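Local coordinates for protein cysteine desulfurase (Thermococcus onnurineus, PDB 5B89) that probably uses pyridoxal 5'-phosphate to strip sulfur from L-cysteine, passing it to a sulfur carrier and leaving L-alanine, at residues 154-159 and 169-174; 333-338 and 382-387. All blocks are in the same frame, centred on the assembly; numbering follows the deposited sequence.

Contact 1: 154-159 and 169-174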
# COMPACT_ATOMS: atom_id res chain seq x y z
N PHE B 154 16.94 -16.00 -20.12
CA PHE B 154 17.71 -15.73 -18.96
C PHE B 154 19.15 -15.64 -19.29
O PHE B 154 19.74 -16.59 -19.96
CB PHE B 154 17.53 -16.91 -17.98
CG PHE B 154 16.13 -17.11 -17.57
CD1 PHE B 154 15.52 -16.28 -16.61
CD2 PHE B 154 15.37 -18.00 -18.23
CE1 PHE B 154 14.22 -16.39 -16.30
CE2 PHE B 154 14.06 -18.16 -17.91
CZ PHE B 154 13.46 -17.37 -16.95
N ILE B 155 19.81 -14.58 -18.86
CA ILE B 155 21.24 -14.39 -19.12
C ILE B 155 22.02 -15.50 -18.41
O ILE B 155 21.66 -15.86 -17.35
CB ILE B 155 21.73 -13.03 -18.58
CG1 ILE B 155 20.99 -11.94 -19.31
CG2 ILE B 155 23.21 -12.81 -18.75
CD1 ILE B 155 21.02 -10.58 -18.67
N GLU B 156 23.08 -15.98 -19.01
CA GLU B 156 23.86 -17.02 -18.37
C GLU B 156 24.70 -16.46 -17.27
O GLU B 156 25.15 -15.38 -17.34
CB GLU B 156 24.76 -17.75 -19.39
CG GLU B 156 23.96 -18.49 -20.44
CD GLU B 156 24.81 -19.36 -21.33
OE1 GLU B 156 26.02 -19.25 -21.26
OE2 GLU B 156 24.23 -20.12 -22.12
N GLY B 157 24.94 -17.29 -16.28
CA GLY B 157 25.79 -16.91 -15.19
C GLY B 157 26.23 -18.10 -14.38
O GLY B 157 25.78 -19.15 -14.56
N ASP B 158 27.15 -17.84 -13.47
CA ASP B 158 27.73 -18.84 -12.62
C ASP B 158 27.05 -19.00 -11.26
O ASP B 158 26.10 -18.36 -10.98
CB ASP B 158 29.25 -18.65 -12.53
CG ASP B 158 29.65 -17.47 -11.69
OD1 ASP B 158 28.86 -16.98 -10.92
OD2 ASP B 158 30.77 -17.05 -11.80
N ASP B 159 27.51 -19.94 -10.47
CA ASP B 159 26.90 -20.22 -9.20
C ASP B 159 27.12 -19.16 -8.15
O ASP B 159 26.47 -19.16 -7.16
CB ASP B 159 27.33 -21.60 -8.70
CG ASP B 159 26.60 -22.74 -9.40
OD1 ASP B 159 25.74 -22.48 -10.23
OD2 ASP B 159 26.94 -23.89 -9.13
N GLU B 169 24.94 -9.49 -23.90
CA GLU B 169 24.86 -8.70 -25.11
C GLU B 169 24.12 -9.46 -26.18
O GLU B 169 23.26 -8.90 -26.88
CB GLU B 169 26.25 -8.46 -25.62
CG GLU B 169 27.11 -7.49 -24.90
CD GLU B 169 28.48 -7.34 -25.58
OE1 GLU B 169 29.13 -8.37 -25.86
OE2 GLU B 169 28.90 -6.21 -25.83
N LYS B 170 24.38 -10.74 -26.28
CA LYS B 170 23.70 -11.55 -27.24
C LYS B 170 22.24 -11.65 -26.98
O LYS B 170 21.47 -11.53 -27.87
CB LYS B 170 24.28 -12.95 -27.29
CG LYS B 170 25.65 -12.96 -27.85
CD LYS B 170 26.41 -14.26 -27.64
CE LYS B 170 27.78 -14.11 -28.32
NZ LYS B 170 28.84 -15.06 -27.94
N LYS B 171 21.85 -11.89 -25.74
CA LYS B 171 20.47 -12.02 -25.42
C LYS B 171 19.67 -10.73 -25.51
O LYS B 171 18.55 -10.77 -25.87
CB LYS B 171 20.32 -12.59 -24.02
CG LYS B 171 20.85 -14.01 -23.87
CD LYS B 171 19.78 -14.90 -23.35
CE LYS B 171 20.11 -16.36 -23.53
NZ LYS B 171 21.21 -16.79 -22.64
N ILE B 172 20.30 -9.63 -25.16
CA ILE B 172 19.58 -8.32 -25.06
C ILE B 172 19.34 -7.76 -26.50
O ILE B 172 18.37 -7.06 -26.72
CB ILE B 172 20.32 -7.33 -24.20
CG1 ILE B 172 20.28 -7.87 -22.74
CG2 ILE B 172 19.72 -5.95 -24.29
CD1 ILE B 172 21.18 -7.07 -21.82
N LYS B 173 20.21 -8.13 -27.45
CA LYS B 173 19.97 -7.74 -28.87
C LYS B 173 18.64 -8.33 -29.30
O LYS B 173 18.36 -9.51 -29.15
CB LYS B 173 21.14 -8.23 -29.75
CG LYS B 173 20.92 -7.92 -31.26
CD LYS B 173 21.90 -8.72 -32.12
CE LYS B 173 21.68 -8.49 -33.62
NZ LYS B 173 21.76 -7.05 -33.99
N GLY B 174 17.75 -7.45 -29.80
CA GLY B 174 16.42 -7.90 -30.18
C GLY B 174 15.41 -8.04 -29.05
O GLY B 174 14.31 -8.46 -29.30
O HOH W 1 21.93 -19.47 -23.08
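I155 and K171 have the nearest CA atoms of the two segments, 6.8 Å apart, where the chain leaving strand 151-154 passes the last turn of helix 165-172. One long side chain bridges that gap. K171 leaves the helix toward the loop and bends at chi2 (-124°) and again at chi4, a course that carries CD and CE past the F154 carbonyl before NZ donates a hydrogen bond of 3.1 Å to F154 O. The donor stands above the carbonyl plane, 38° out of it, so the bond misses the lone pairs. E156 meets the lysine at about a right angle, its CG 3.9 Å from K171 NZ. Its carboxylate closes no salt bridge; a water spans the gap, donating to E156 OE2 at 2.6 Å and accepting from K171 NZ at 2.8 Å. The direct salt bridge of this ammonium goes to D167, one helical turn earlier, which also accepts from the backbone N of E156. A methionine in place of K171 would probably leave F154 O and the D167 carboxylate without their shared cationic partner, and the water without its donor. This is the first half of a beta-alpha-beta crossover from edge strand 151-154 through helix 165-172 to parallel strand 177-181, passing strand 126-129; I155 packs on V128 of that strand, I172 on I199 of helix 193-203, and F154 on L272 of the second subunit.

Contact 2: 333-338 and 382-387; sequences PWYGPR and KKLGIN
Y335 reaches across to L384 and I386 where helix 378-384 ends, and its side chain carries this side of the contact alone. The bond to CB heads toward the helix end, and CG is turned away from the carbonyl carbon (chi1 -49°), which sends the ring out to meet the two aliphatic side chains. Y335 CD1 lies 3.9 Å from L384 CD2, as the two side chains pass alongside, running opposite ways. Farther out, CE1 and CZ of the ring lie beneath the I386 methyl, with Y335 CZ 3.9 Å from I386 CD1. I386 CD1 sits over one face, nearer the ring's border than its middle, in a CH-pi contact 4.3 Å from the Y335 ring centroid and 24° off the ring normal. At the tip Y335 OH meets both branches of I386, CD1 at 4.0 Å and CG2 at 4.1 Å. The two aliphatic residues are presented by a Schellman motif: G385, with positive phi, is its C-prime residue, and I386 N returns to M381 O. On the far side of the loop, R338 holds W334 O end-on with NH1 and NH2, NH1 also bonds G336 O, and the guanidinium lies over the indole face. Across the segments the contact is apolar, methyls against an aromatic ring, and probably rests mainly on dispersion and burial; the one polar atom of the ring is bonded to N350 ND2, just beyond strand 346-349.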
# COMPACT_ATOMS: atom_id res chain seq x y z
N PRO B 333 30.66 -23.37 4.40
CA PRO B 333 30.52 -22.81 3.04
C PRO B 333 29.59 -21.59 2.90
O PRO B 333 28.57 -21.59 3.48
CB PRO B 333 29.97 -23.97 2.24
CG PRO B 333 29.15 -24.69 3.18
CD PRO B 333 30.01 -24.75 4.39
N TRP B 334 30.01 -20.61 2.12
CA TRP B 334 29.21 -19.43 1.88
C TRP B 334 29.09 -19.20 0.38
O TRP B 334 29.93 -19.62 -0.37
CB TRP B 334 29.70 -18.21 2.66
CG TRP B 334 31.09 -17.80 2.45
CD1 TRP B 334 32.17 -18.24 3.13
CD2 TRP B 334 31.58 -16.89 1.49
NE1 TRP B 334 33.27 -17.66 2.68
CE2 TRP B 334 32.95 -16.83 1.65
CE3 TRP B 334 31.00 -16.09 0.52
CZ2 TRP B 334 33.73 -16.01 0.91
CZ3 TRP B 334 31.78 -15.30 -0.22
CH2 TRP B 334 33.12 -15.26 -0.03
N TYR B 335 28.03 -18.51 0.01
CA TYR B 335 27.65 -18.31 -1.35
C TYR B 335 27.83 -16.90 -1.85
O TYR B 335 28.06 -16.00 -1.12
CB TYR B 335 26.22 -18.81 -1.56
CG TYR B 335 25.96 -20.20 -1.00
CD1 TYR B 335 26.28 -21.31 -1.72
CD2 TYR B 335 25.39 -20.38 0.23
CE1 TYR B 335 26.06 -22.57 -1.20
CE2 TYR B 335 25.20 -21.63 0.75
CZ TYR B 335 25.53 -22.72 0.02
OH TYR B 335 25.33 -23.96 0.51
N GLY B 336 27.77 -16.78 -3.15
CA GLY B 336 27.98 -15.49 -3.76
C GLY B 336 29.40 -15.20 -4.15
O GLY B 336 30.28 -15.97 -4.02
N PRO B 337 29.57 -13.95 -4.69
CA PRO B 337 30.90 -13.61 -5.18
C PRO B 337 32.04 -13.55 -4.17
O PRO B 337 31.92 -13.03 -3.15
CB PRO B 337 30.71 -12.24 -5.82
CG PRO B 337 29.32 -12.20 -6.23
CD PRO B 337 28.62 -12.81 -5.08
N ARG B 338 33.17 -14.08 -4.58
CA ARG B 338 34.38 -14.01 -3.79
C ARG B 338 35.05 -12.68 -3.91
O ARG B 338 35.72 -12.31 -3.04
CB ARG B 338 35.38 -15.05 -4.26
CG ARG B 338 35.29 -16.38 -3.62
CD ARG B 338 33.89 -16.85 -3.51
NE ARG B 338 33.81 -17.81 -2.45
CZ ARG B 338 32.71 -18.38 -1.98
NH1 ARG B 338 31.46 -18.16 -2.47
NH2 ARG B 338 32.90 -19.19 -0.99
N LYS B 382 17.65 -23.84 -6.82
CA LYS B 382 17.62 -24.98 -7.75
C LYS B 382 18.88 -24.97 -8.65
O LYS B 382 19.45 -26.05 -8.88
CB LYS B 382 16.33 -24.96 -8.53
CG LYS B 382 15.15 -25.29 -7.70
CD LYS B 382 13.86 -25.16 -8.51
CE LYS B 382 12.73 -25.35 -7.56
NZ LYS B 382 11.43 -25.38 -8.32
N LYS B 383 19.39 -23.80 -9.04
CA LYS B 383 20.64 -23.68 -9.81
C LYS B 383 21.84 -24.18 -9.02
O LYS B 383 22.80 -24.84 -9.58
CB LYS B 383 20.83 -22.24 -10.29
CG LYS B 383 22.06 -21.94 -11.14
CD LYS B 383 22.09 -20.47 -11.53
CE LYS B 383 23.27 -20.07 -12.33
NZ LYS B 383 23.35 -20.85 -13.62
N LEU B 384 21.87 -23.85 -7.74
CA LEU B 384 22.99 -24.25 -6.90
C LEU B 384 22.82 -25.68 -6.40
O LEU B 384 23.76 -26.23 -5.87
CB LEU B 384 23.17 -23.26 -5.71
CG LEU B 384 24.02 -22.04 -6.02
CD1 LEU B 384 23.53 -21.29 -7.26
CD2 LEU B 384 24.00 -21.10 -4.86
N GLY B 385 21.65 -26.28 -6.53
CA GLY B 385 21.48 -27.70 -6.06
C GLY B 385 21.32 -27.79 -4.53
O GLY B 385 21.68 -28.79 -3.92
N ILE B 386 20.78 -26.74 -3.90
CA ILE B 386 20.57 -26.70 -2.45
C ILE B 386 19.11 -26.39 -2.18
O ILE B 386 18.36 -25.98 -3.11
CB ILE B 386 21.47 -25.71 -1.77
CG1 ILE B 386 21.20 -24.30 -2.32
CG2 ILE B 386 22.92 -26.07 -1.98
CD1 ILE B 386 21.99 -23.20 -1.65
N ASN B 387 18.66 -26.63 -0.96
CA ASN B 387 17.23 -26.45 -0.62
C ASN B 387 16.95 -25.03 -0.11
O ASN B 387 15.82 -24.57 -0.08
CB ASN B 387 16.82 -27.39 0.51
CG ASN B 387 16.99 -28.83 0.13
OD1 ASN B 387 16.65 -29.21 -0.99
ND2 ASN B 387 17.53 -29.65 1.06

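In the fold
Both segments of contact 1 precede those of contact 2 in the sequence, and the centres lie 20 Å apart, yet the two contacts meet directly. The loop 154-159 runs from the edge strand of the seven-stranded sheet, whose parallel strands belong to the cofactor-binding part of the fold, to the end of helix 378-384. There K383 NZ makes a probable hydrogen bond to G157 O, at 3.1 Å, and D159 O packs on L384 CD1. Contact 2 belongs to the region of the four-stranded sheet, joining the approach to edge strand 346-349 with the helix between strands 368-373 and 389-393. The contacts thus meet where the large, cofactor-binding domain adjoins the small domain of this fold-type I enzyme, near whose boundary the active site lies, as in the family.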